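Local coordinates for protein pyridoxal kinase (Lactobacillus plantarum, PDB 3HYO) that probably catalyses the ATP-dependent phosphorylation of pyridoxal and related vitamin B6 compounds, and is captured here with ADP and a magnesium ion, at residues V137-T142 / H175-D180; D180-D185 / A203-G208; A247-Q252 / Q259-G264. One frame throughout, in Å; residues are numbered along the deposited sequence.

In the fold
Two of the three contacts follow the nucleotide, from its alpha-phosphate and ribose to its adenine; the third lies beside the second. Interactions 1 and 2 share D180 on strand 175-183 and both touch ADP, with their centres about 16 Å apart: the first lies by the alpha-phosphate and ribose hydroxyl, the second by the adenine, where L206 pairs with the base. Interaction 3 does not bind the nucleotide, the side chain of V261 lying about 7 Å from ADP. Its centre is about 17 Å from that of interaction 2, yet the two meet through packing, with L206 CD1 3.7 Å from A247 N. Interactions 1 and 3 remain separate, nearest atoms about 13 Å apart.

Interaction 1. Residues V137-T142 / H175-D180; sequences VILPNT and HAVITD. With ADP (adenosine-5'-diphosphate), chain B.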
loop_
_atom_site.group_PDB
_atom_site.type_symbol
_atom_site.label_atom_id
_atom_site.label_comp_id
_atom_site.label_asym_id
_atom_site.label_seq_id
_atom_site.Cartn_x
_atom_site.Cartn_y
_atom_site.Cartn_z
ATOM N N VAL A 137 2.880 3.042 -9.686
ATOM C CA VAL A 137 1.529 3.196 -9.129
ATOM C C VAL A 137 1.633 3.726 -7.709
ATOM O O VAL A 137 2.467 3.247 -6.912
ATOM C CB VAL A 137 0.739 1.830 -9.148
ATOM C CG1 VAL A 137 -0.600 1.933 -8.383
ATOM C CG2 VAL A 137 0.478 1.311 -10.584
ATOM N N ILE A 138 0.816 4.711 -7.362
ATOM C CA ILE A 138 0.683 5.105 -5.964
ATOM C C ILE A 138 -0.760 4.917 -5.518
ATOM O O ILE A 138 -1.693 5.045 -6.347
ATOM C CB ILE A 138 1.185 6.547 -5.654
ATOM C CG1 ILE A 138 0.333 7.610 -6.422
ATOM C CG2 ILE A 138 2.718 6.641 -5.936
ATOM C CD1 ILE A 138 0.514 9.069 -5.919
ATOM N N LEU A 139 -0.968 4.605 -4.247
ATOM C CA LEU A 139 -2.318 4.351 -3.767
ATOM C C LEU A 139 -2.666 5.194 -2.551
ATOM O O LEU A 139 -2.846 4.659 -1.456
ATOM C CB LEU A 139 -2.497 2.866 -3.443
ATOM C CG LEU A 139 -1.930 1.876 -4.462
ATOM C CD1 LEU A 139 -1.597 0.550 -3.795
ATOM C CD2 LEU A 139 -2.903 1.673 -5.613
ATOM N N PRO A 140 -2.770 6.507 -2.732
ATOM C CA PRO A 140 -3.180 7.341 -1.623
ATOM C C PRO A 140 -4.681 7.210 -1.363
ATOM O O PRO A 140 -5.453 6.977 -2.306
ATOM C CB PRO A 140 -2.901 8.765 -2.137
ATOM C CG PRO A 140 -3.026 8.647 -3.598
ATOM C CD PRO A 140 -2.403 7.322 -3.916
ATOM N N ASN A 141 -5.076 7.402 -0.115
ATOM C CA ASN A 141 -6.457 7.753 0.168
ATOM C C ASN A 141 -6.709 9.224 -0.139
ATOM O O ASN A 141 -5.799 9.956 -0.478
ATOM C CB ASN A 141 -6.866 7.401 1.606
ATOM C CG ASN A 141 -6.144 8.213 2.675
ATOM O OD1 ASN A 141 -5.798 9.384 2.492
ATOM N ND2 ASN A 141 -5.941 7.589 3.834
ATOM N N THR A 142 -7.957 9.646 0.017
ATOM C CA THR A 142 -8.364 11.024 -0.189
ATOM C C THR A 142 -7.607 12.074 0.655
ATOM O O THR A 142 -7.290 13.182 0.164
ATOM C CB THR A 142 -9.885 11.124 0.012
ATOM O OG1 THR A 142 -10.514 10.299 -0.978
ATOM C CG2 THR A 142 -10.347 12.547 -0.146
ATOM N N HIS A 175 0.641 5.796 -12.579
ATOM C CA HIS A 175 -0.759 5.978 -12.238
ATOM C C HIS A 175 -0.963 6.348 -10.782
ATOM O O HIS A 175 -0.411 5.684 -9.897
ATOM C CB HIS A 175 -1.526 4.678 -12.504
ATOM C CG HIS A 175 -1.328 4.125 -13.876
ATOM N ND1 HIS A 175 -1.995 4.619 -14.979
ATOM C CD2 HIS A 175 -0.556 3.106 -14.326
ATOM C CE1 HIS A 175 -1.648 3.919 -16.047
ATOM N NE2 HIS A 175 -0.770 3.003 -15.679
ATOM N N ALA A 176 -1.749 7.400 -10.544
ATOM C CA ALA A 176 -2.203 7.779 -9.214
ATOM C C ALA A 176 -3.582 7.142 -9.054
ATOM O O ALA A 176 -4.472 7.367 -9.877
ATOM C CB ALA A 176 -2.299 9.296 -9.075
ATOM N N VAL A 177 -3.724 6.282 -8.054
ATOM C CA VAL A 177 -5.020 5.624 -7.813
ATOM C C VAL A 177 -5.469 6.012 -6.425
ATOM O O VAL A 177 -4.794 5.693 -5.423
ATOM C CB VAL A 177 -4.931 4.066 -7.965
ATOM C CG1 VAL A 177 -6.309 3.436 -7.702
ATOM C CG2 VAL A 177 -4.394 3.670 -9.345
ATOM N N ILE A 178 -6.604 6.699 -6.337
ATOM C CA ILE A 178 -7.137 7.056 -5.029
ATOM C C ILE A 178 -8.044 5.918 -4.570
ATOM O O ILE A 178 -8.882 5.496 -5.330
ATOM C CB ILE A 178 -7.859 8.426 -5.030
ATOM C CG1 ILE A 178 -6.876 9.536 -5.421
ATOM C CG2 ILE A 178 -8.511 8.694 -3.666
ATOM C CD1 ILE A 178 -7.522 10.937 -5.491
ATOM N N THR A 179 -7.866 5.417 -3.338
ATOM C CA THR A 179 -8.356 4.050 -2.989
ATOM C C THR A 179 -9.595 3.851 -2.091
ATOM O O THR A 179 -10.076 2.704 -1.924
ATOM C CB THR A 179 -7.263 3.252 -2.286
ATOM O OG1 THR A 179 -6.777 4.048 -1.201
ATOM C CG2 THR A 179 -6.123 2.890 -3.266
ATOM N N ASP A 180 -10.078 4.931 -1.507
ATOM C CA ASP A 180 -11.198 4.855 -0.590
ATOM C C ASP A 180 -12.317 5.812 -1.033
ATOM O O ASP A 180 -12.938 6.471 -0.201
ATOM C CB ASP A 180 -10.715 5.266 0.794
ATOM C CG ASP A 180 -10.204 6.715 0.834
ATOM O OD1 ASP A 180 -10.120 7.403 -0.232
ATOM O OD2 ASP A 180 -9.877 7.161 1.954
HETATM P PB ADP B . -6.886 1.624 4.482
HETATM O O1B ADP B . -7.680 2.504 5.329
HETATM O O2B ADP B . -5.912 2.307 3.643
HETATM O O3B ADP B . -6.460 0.503 5.286
HETATM P PA ADP B . -8.636 1.721 2.143
HETATM O O1A ADP B . -7.808 2.172 1.012
HETATM O O2A ADP B . -9.592 2.611 2.798
HETATM O O3A ADP B . -7.733 1.034 3.292
HETATM O "O5'" ADP B . -9.365 0.359 1.793
HETATM C "C5'" ADP B . -8.768 -0.456 0.865
HETATM C "C4'" ADP B . -9.902 -1.145 0.149
HETATM O "O4'" ADP B . -10.446 -2.146 0.943
HETATM C "C3'" ADP B . -11.064 -0.226 -0.231
HETATM O "O3'" ADP B . -10.757 0.297 -1.456
HETATM C "C2'" ADP B . -12.126 -1.234 -0.420
HETATM O "O2'" ADP B . -11.754 -1.935 -1.581
HETATM C "C1'" ADP B . -11.850 -2.194 0.722
HETATM N N9 ADP B . -12.688 -1.872 1.903
HETATM C C8 ADP B . -12.321 -1.179 2.952
HETATM N N7 ADP B . -13.288 -1.074 3.842
HETATM C C5 ADP B . -14.326 -1.692 3.359
HETATM C C6 ADP B . -15.709 -1.929 3.826
HETATM N N6 ADP B . -16.147 -1.470 5.015
HETATM N N1 ADP B . -16.465 -2.607 2.973
HETATM C C2 ADP B . -16.035 -3.074 1.808
HETATM N N3 ADP B . -14.814 -2.912 1.319
HETATM C C4 ADP B . -13.929 -2.234 2.062
#
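I138 and H175-V177 form the regular part of this pairing between parallel strands. I138 N donates to H175 O at 3.0 Å, and V177 N returns the bond to I138 O at 2.9 Å, so both polar backbone atoms of I138 are used within the pair. Past the end of strand 137-138, T179 N still reaches P140 O at 3.1 Å, but at a more bent 140°. V177 O, facing a proline nitrogen with no hydrogen to offer, instead receives a CH...O contact from L139 CA.

The polar end of the contact belongs to D180. Its OD1 takes two bonds from T142, one from the backbone N at 3.1 Å and one from OG1 at 3.0 Å, which arrive from opposite faces of the carboxylate plane. With an alanine here in place of D180, the amide and hydroxyl of T142 would probably lose the acceptor they share. N141 just before serves as N-cap of helix 142-149, its OD1 bonded to E144 N and its ND2 to G111 O.

T179 meets the nucleotide with both its hydroxyl and its carbonyl. With chi1 at 52° its OG1 lies between backbone N and carbonyl carbon and donates to ADP O1A at 3.1 Å, while ADP O3' donates to T179 O at a very short 2.5 Å. The methyl, CG2, packs against L139 CB at 3.6 Å.

This is the C-terminal end of parallel strands in the central sheet of a ribokinase-type alpha/beta fold, where T179 of strand 175-183 meets the nucleotide. Strand 103-106 flanks the pair beside 137-138, and strand 186-192 flanks it beside 175-183; helix 213-225 packs on L139 and T179, and helix 159-167 on A176 and I178.

Interaction 2. Residues D180-D185 / A203-G208; sequences DVQRAD and ARRLPG. With ADP (adenosine-5'-diphosphate), chain B.
R204 bends at chi3 (-68°), and that turn swings its guanidinium round to D185, whose own CG sits between backbone N and carbonyl carbon. The result is a salt bridge of 3.3 Å from D185 OD2 to R204 NH1. It is not a flat, two-pronged pairing: the carboxylate and guanidinium planes are 43° apart, and D185 OD1 lies over a face of the group, toward its rim. Both residues are exposed and touch a crystal neighbour. The backbone bond is firmer, R205 N donating to D185 O at 2.8 Å, and one water donates to both D185 O and R205 O.

Strands 175-183, 186-192 and 198-204 form an antiparallel meander, and the contact joins its first turn, at D185, to the end of its third strand, at R204, past 186-192. R205 then runs out extended, and the Q182 amide lies over one face of its guanidinium, the two planes 51° apart; Q182 NE2 and R205 NE stand 3.1 Å apart as two donors, a close approach without a hydrogen bond.

From here the chain reaches the adenine. L206 N donates to ADP N1 at 2.8 Å, and ADP N6 donates to L206 O at 2.8 Å.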
loop_
_atom_site.group_PDB
_atom_site.type_symbol
_atom_site.label_atom_id
_atom_site.label_comp_id
_atom_site.label_asym_id
_atom_site.label_seq_id
_atom_site.Cartn_x
_atom_site.Cartn_y
_atom_site.Cartn_z
ATOM N N ASP A 180 -10.078 4.931 -1.507
ATOM C CA ASP A 180 -11.198 4.855 -0.590
ATOM C C ASP A 180 -12.317 5.812 -1.033
ATOM O O ASP A 180 -12.938 6.471 -0.201
ATOM C CB ASP A 180 -10.715 5.266 0.794
ATOM C CG ASP A 180 -10.204 6.715 0.834
ATOM O OD1 ASP A 180 -10.120 7.403 -0.232
ATOM O OD2 ASP A 180 -9.877 7.161 1.954
ATOM N N VAL A 181 -12.530 5.917 -2.334
ATOM C CA VAL A 181 -13.512 6.856 -2.888
ATOM C C VAL A 181 -14.886 6.212 -2.747
ATOM O O VAL A 181 -15.078 5.086 -3.173
ATOM C CB VAL A 181 -13.230 7.171 -4.361
ATOM C CG1 VAL A 181 -14.324 8.057 -4.945
ATOM C CG2 VAL A 181 -11.852 7.848 -4.498
ATOM N N GLN A 182 -15.817 6.932 -2.135
ATOM C CA GLN A 182 -17.194 6.427 -1.970
ATOM C C GLN A 182 -18.138 7.008 -3.020
ATOM O O GLN A 182 -18.137 8.214 -3.265
ATOM C CB GLN A 182 -17.692 6.691 -0.553
ATOM C CG GLN A 182 -16.700 6.181 0.502
ATOM C CD GLN A 182 -17.338 5.786 1.822
ATOM O OE1 GLN A 182 -18.445 6.230 2.165
ATOM N NE2 GLN A 182 -16.630 4.948 2.582
ATOM N N ARG A 183 -18.898 6.135 -3.680
ATOM C CA ARG A 183 -19.966 6.566 -4.586
ATOM C C ARG A 183 -21.248 5.820 -4.228
ATOM O O ARG A 183 -21.359 4.614 -4.479
ATOM C CB ARG A 183 -19.610 6.311 -6.044
ATOM C CG ARG A 183 -18.642 7.321 -6.657
ATOM C CD ARG A 183 -18.626 7.202 -8.166
ATOM N NE ARG A 183 -17.620 8.075 -8.780
ATOM C CZ ARG A 183 -17.232 7.993 -10.047
ATOM N NH1 ARG A 183 -17.756 7.079 -10.859
ATOM N NH2 ARG A 183 -16.308 8.829 -10.508
ATOM N N ALA A 184 -22.204 6.544 -3.646
ATOM C CA ALA A 184 -23.456 5.955 -3.182
ATOM C C ALA A 184 -23.147 4.797 -2.212
ATOM O O ALA A 184 -22.528 5.016 -1.155
ATOM C CB ALA A 184 -24.282 5.495 -4.355
ATOM N N ASP A 185 -23.549 3.578 -2.551
ATOM C CA ASP A 185 -23.328 2.464 -1.603
ATOM C C ASP A 185 -22.003 1.726 -1.863
ATOM O O ASP A 185 -21.737 0.687 -1.250
ATOM C CB ASP A 185 -24.508 1.485 -1.584
ATOM C CG ASP A 185 -25.078 1.233 -2.958
ATOM O OD1 ASP A 185 -24.313 1.115 -3.925
ATOM O OD2 ASP A 185 -26.317 1.174 -3.082
ATOM N N ALA A 203 -17.048 -1.686 -5.110
ATOM C CA ALA A 203 -17.832 -2.843 -4.698
ATOM C C ALA A 203 -18.649 -2.348 -3.538
ATOM O O ALA A 203 -18.343 -1.314 -2.933
ATOM C CB ALA A 203 -16.920 -3.997 -4.259
ATOM N N ARG A 204 -19.711 -3.070 -3.224
ATOM C CA ARG A 204 -20.650 -2.606 -2.207
ATOM C C ARG A 204 -19.999 -2.530 -0.836
ATOM O O ARG A 204 -19.436 -3.514 -0.341
ATOM C CB ARG A 204 -21.888 -3.513 -2.195
ATOM C CG ARG A 204 -23.078 -2.919 -1.465
ATOM C CD ARG A 204 -24.317 -3.799 -1.748
ATOM N NE ARG A 204 -24.732 -3.699 -3.147
ATOM C CZ ARG A 204 -25.699 -2.910 -3.620
ATOM N NH1 ARG A 204 -26.417 -2.151 -2.803
ATOM N NH2 ARG A 204 -25.960 -2.898 -4.928
ATOM N N ARG A 205 -20.052 -1.354 -0.231
ATOM C CA ARG A 205 -19.424 -1.133 1.076
ATOM C C ARG A 205 -20.110 -1.968 2.161
ATOM O O ARG A 205 -21.349 -1.999 2.229
ATOM C CB ARG A 205 -19.497 0.349 1.438
ATOM C CG ARG A 205 -18.732 0.694 2.686
ATOM C CD ARG A 205 -18.572 2.169 2.827
ATOM N NE ARG A 205 -17.819 2.493 4.040
ATOM C CZ ARG A 205 -18.357 3.027 5.137
ATOM N NH1 ARG A 205 -19.663 3.295 5.185
ATOM N NH2 ARG A 205 -17.593 3.293 6.198
ATOM N N LEU A 206 -19.308 -2.624 3.016
ATOM C CA LEU A 206 -19.828 -3.445 4.115
ATOM C C LEU A 206 -19.718 -2.699 5.437
ATOM O O LEU A 206 -18.829 -1.848 5.602
ATOM C CB LEU A 206 -19.085 -4.806 4.169
ATOM C CG LEU A 206 -19.052 -5.542 2.806
ATOM C CD1 LEU A 206 -18.334 -6.877 2.925
ATOM C CD2 LEU A 206 -20.461 -5.760 2.183
ATOM N N PRO A 207 -20.610 -3.010 6.400
ATOM C CA PRO A 207 -20.614 -2.248 7.646
ATOM C C PRO A 207 -19.353 -2.481 8.466
ATOM O O PRO A 207 -18.808 -3.592 8.475
ATOM C CB PRO A 207 -21.821 -2.818 8.409
ATOM C CG PRO A 207 -22.005 -4.213 7.846
ATOM C CD PRO A 207 -21.649 -4.065 6.396
ATOM N N GLY A 208 -18.904 -1.436 9.149
ATOM C CA GLY A 208 -17.810 -1.572 10.103
ATOM C C GLY A 208 -16.534 -0.984 9.543
ATOM O O GLY A 208 -16.493 -0.552 8.387
HETATM P PB ADP B . -6.886 1.624 4.482
HETATM O O1B ADP B . -7.680 2.504 5.329
HETATM O O2B ADP B . -5.912 2.307 3.643
HETATM O O3B ADP B . -6.460 0.503 5.286
HETATM P PA ADP B . -8.636 1.721 2.143
HETATM O O1A ADP B . -7.808 2.172 1.012
HETATM O O2A ADP B . -9.592 2.611 2.798
HETATM O O3A ADP B . -7.733 1.034 3.292
HETATM O "O5'" ADP B . -9.365 0.359 1.793
HETATM C "C5'" ADP B . -8.768 -0.456 0.865
HETATM C "C4'" ADP B . -9.902 -1.145 0.149
HETATM O "O4'" ADP B . -10.446 -2.146 0.943
HETATM C "C3'" ADP B . -11.064 -0.226 -0.231
HETATM O "O3'" ADP B . -10.757 0.297 -1.456
HETATM C "C2'" ADP B . -12.126 -1.234 -0.420
HETATM O "O2'" ADP B . -11.754 -1.935 -1.581
HETATM C "C1'" ADP B . -11.850 -2.194 0.722
HETATM N N9 ADP B . -12.688 -1.872 1.903
HETATM C C8 ADP B . -12.321 -1.179 2.952
HETATM N N7 ADP B . -13.288 -1.074 3.842
HETATM C C5 ADP B . -14.326 -1.692 3.359
HETATM C C6 ADP B . -15.709 -1.929 3.826
HETATM N N6 ADP B . -16.147 -1.470 5.015
HETATM N N1 ADP B . -16.465 -2.607 2.973
HETATM C C2 ADP B . -16.035 -3.074 1.808
HETATM N N3 ADP B . -14.814 -2.912 1.319
HETATM C C4 ADP B . -13.929 -2.234 2.062
HETATM O O HOH W 1 -23.094 -0.326 0.969
#

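Interaction 3. Residues A247-Q252 / Q259-G264; sequences AETIAQ and QGVALG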
loop_
_atom_site.group_PDB
_atom_site.type_symbol
_atom_site.label_atom_id
_atom_site.label_comp_id
_atom_site.label_asym_id
_atom_site.label_seq_id
_atom_site.Cartn_x
_atom_site.Cartn_y
_atom_site.Cartn_z
ATOM N N ALA A 247 -15.850 -9.400 3.972
ATOM C CA ALA A 247 -17.005 -10.264 4.242
ATOM C C ALA A 247 -16.655 -11.458 5.130
ATOM O O ALA A 247 -17.382 -11.811 6.035
ATOM C CB ALA A 247 -17.668 -10.713 2.896
ATOM N N GLU A 248 -15.530 -12.118 4.868
ATOM C CA GLU A 248 -15.134 -13.238 5.692
ATOM C C GLU A 248 -14.839 -12.792 7.139
ATOM O O GLU A 248 -15.147 -13.509 8.102
ATOM C CB GLU A 248 -13.886 -13.920 5.096
ATOM C CG GLU A 248 -13.499 -15.167 5.885
ATOM C CD GLU A 248 -12.222 -15.822 5.390
ATOM O OE1 GLU A 248 -11.597 -15.280 4.477
ATOM O OE2 GLU A 248 -11.867 -16.885 5.926
ATOM N N THR A 249 -14.185 -11.639 7.272
ATOM C CA THR A 249 -13.890 -11.054 8.583
ATOM C C THR A 249 -15.175 -10.906 9.411
ATOM O O THR A 249 -15.233 -11.327 10.578
ATOM C CB THR A 249 -13.185 -9.667 8.433
ATOM O OG1 THR A 249 -12.021 -9.827 7.588
ATOM C CG2 THR A 249 -12.732 -9.136 9.815
ATOM N N ILE A 250 -16.181 -10.314 8.797
ATOM C CA ILE A 250 -17.509 -10.136 9.458
ATOM C C ILE A 250 -18.094 -11.504 9.861
ATOM O O ILE A 250 -18.571 -11.676 11.001
ATOM C CB ILE A 250 -18.502 -9.347 8.571
ATOM C CG1 ILE A 250 -17.960 -7.956 8.229
ATOM C CG2 ILE A 250 -19.873 -9.232 9.258
ATOM C CD1 ILE A 250 -18.742 -7.209 7.186
ATOM N N ALA A 251 -18.020 -12.480 8.948
ATOM C CA ALA A 251 -18.558 -13.826 9.182
ATOM C C ALA A 251 -17.878 -14.571 10.320
ATOM O O ALA A 251 -18.470 -15.469 10.927
ATOM C CB ALA A 251 -18.535 -14.647 7.884
ATOM N N GLN A 252 -16.645 -14.179 10.664
ATOM C CA GLN A 252 -15.957 -14.794 11.791
ATOM C C GLN A 252 -16.533 -14.424 13.169
ATOM O O GLN A 252 -16.173 -15.052 14.177
ATOM C CB GLN A 252 -14.453 -14.494 11.744
ATOM C CG GLN A 252 -13.742 -15.208 10.593
ATOM C CD GLN A 252 -12.227 -15.011 10.637
ATOM O OE1 GLN A 252 -11.709 -14.221 11.443
ATOM N NE2 GLN A 252 -11.511 -15.740 9.777
ATOM N N GLN A 259 -7.735 -7.236 15.228
ATOM C CA GLN A 259 -7.064 -8.133 14.264
ATOM C C GLN A 259 -7.395 -7.716 12.840
ATOM O O GLN A 259 -8.539 -7.356 12.543
ATOM C CB GLN A 259 -7.489 -9.594 14.547
ATOM C CG GLN A 259 -6.765 -10.708 13.751
ATOM C CD GLN A 259 -5.275 -10.861 14.083
ATOM O OE1 GLN A 259 -4.818 -10.534 15.179
ATOM N NE2 GLN A 259 -4.517 -11.374 13.121
ATOM N N GLY A 260 -6.389 -7.769 11.949
ATOM C CA GLY A 260 -6.557 -7.358 10.568
ATOM C C GLY A 260 -7.508 -8.279 9.798
ATOM O O GLY A 260 -7.852 -9.359 10.275
ATOM N N VAL A 261 -7.857 -7.873 8.590
ATOM C CA VAL A 261 -8.793 -8.649 7.746
ATOM C C VAL A 261 -8.385 -10.111 7.571
ATOM O O VAL A 261 -7.177 -10.422 7.470
ATOM C CB VAL A 261 -9.051 -8.025 6.374
ATOM C CG1 VAL A 261 -9.954 -6.823 6.504
ATOM C CG2 VAL A 261 -7.724 -7.757 5.573
ATOM N N ALA A 262 -9.384 -11.002 7.576
ATOM C CA ALA A 262 -9.165 -12.420 7.312
ATOM C C ALA A 262 -8.607 -12.612 5.895
ATOM O O ALA A 262 -9.000 -11.898 4.957
ATOM C CB ALA A 262 -10.493 -13.221 7.480
ATOM N N LEU A 263 -7.747 -13.622 5.737
ATOM C CA LEU A 263 -7.086 -13.897 4.452
ATOM C C LEU A 263 -7.444 -15.251 3.811
ATOM O O LEU A 263 -6.989 -15.530 2.719
ATOM C CB LEU A 263 -5.560 -13.857 4.653
ATOM C CG LEU A 263 -5.008 -12.489 5.089
ATOM C CD1 LEU A 263 -3.486 -12.633 5.293
ATOM C CD2 LEU A 263 -5.291 -11.397 4.089
ATOM N N GLY A 264 -8.187 -16.106 4.514
ATOM C CA GLY A 264 -8.422 -17.480 4.034
ATOM C C GLY A 264 -9.129 -17.517 2.687
ATOM O O GLY A 264 -8.678 -18.202 1.768
HETATM O O HOH W 2 -10.133 -13.451 2.915
HETATM O O HOH W 3 -9.278 -16.544 7.187
#
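T249 OG1 has two partners: it accepts from A262 N at 2.9 Å, nearly straight at 162°, and is also hydrogen-bonded to A245 O, one turn back in its own helix. The hydroxyl thus satisfies a loop amide while remaining tied to the helix backbone. V261 CA comes to 3.4 Å from the same oxygen, and A262 CB is tucked among T249, E248 and Q252, with Q252 NE2 at 3.6 Å.

The contact joins the last turns of helix 231-251 to the loop that leads into helix 264-274. E248 sets its CG anti to the backbone N (chi1 -176°) and stays extended, which carries the carboxylate across to the start of the second helix. There OE1 is bonded to D265 N, and a water donates to both E248 OE1 and A262 O. A second water donates to E248 OE2, 2.9 Å away, and accepts from G264 N. The N-terminus of helix 264-274 would probably favour the charged form of E248.

V261 also packs on T213 and T216 of helix 213-225, while L263, turned away from helix 231-251, packs on S22 and V26 of helix 20-29, and R254 binds Q252 OE1 through NE and G260 O through NH1.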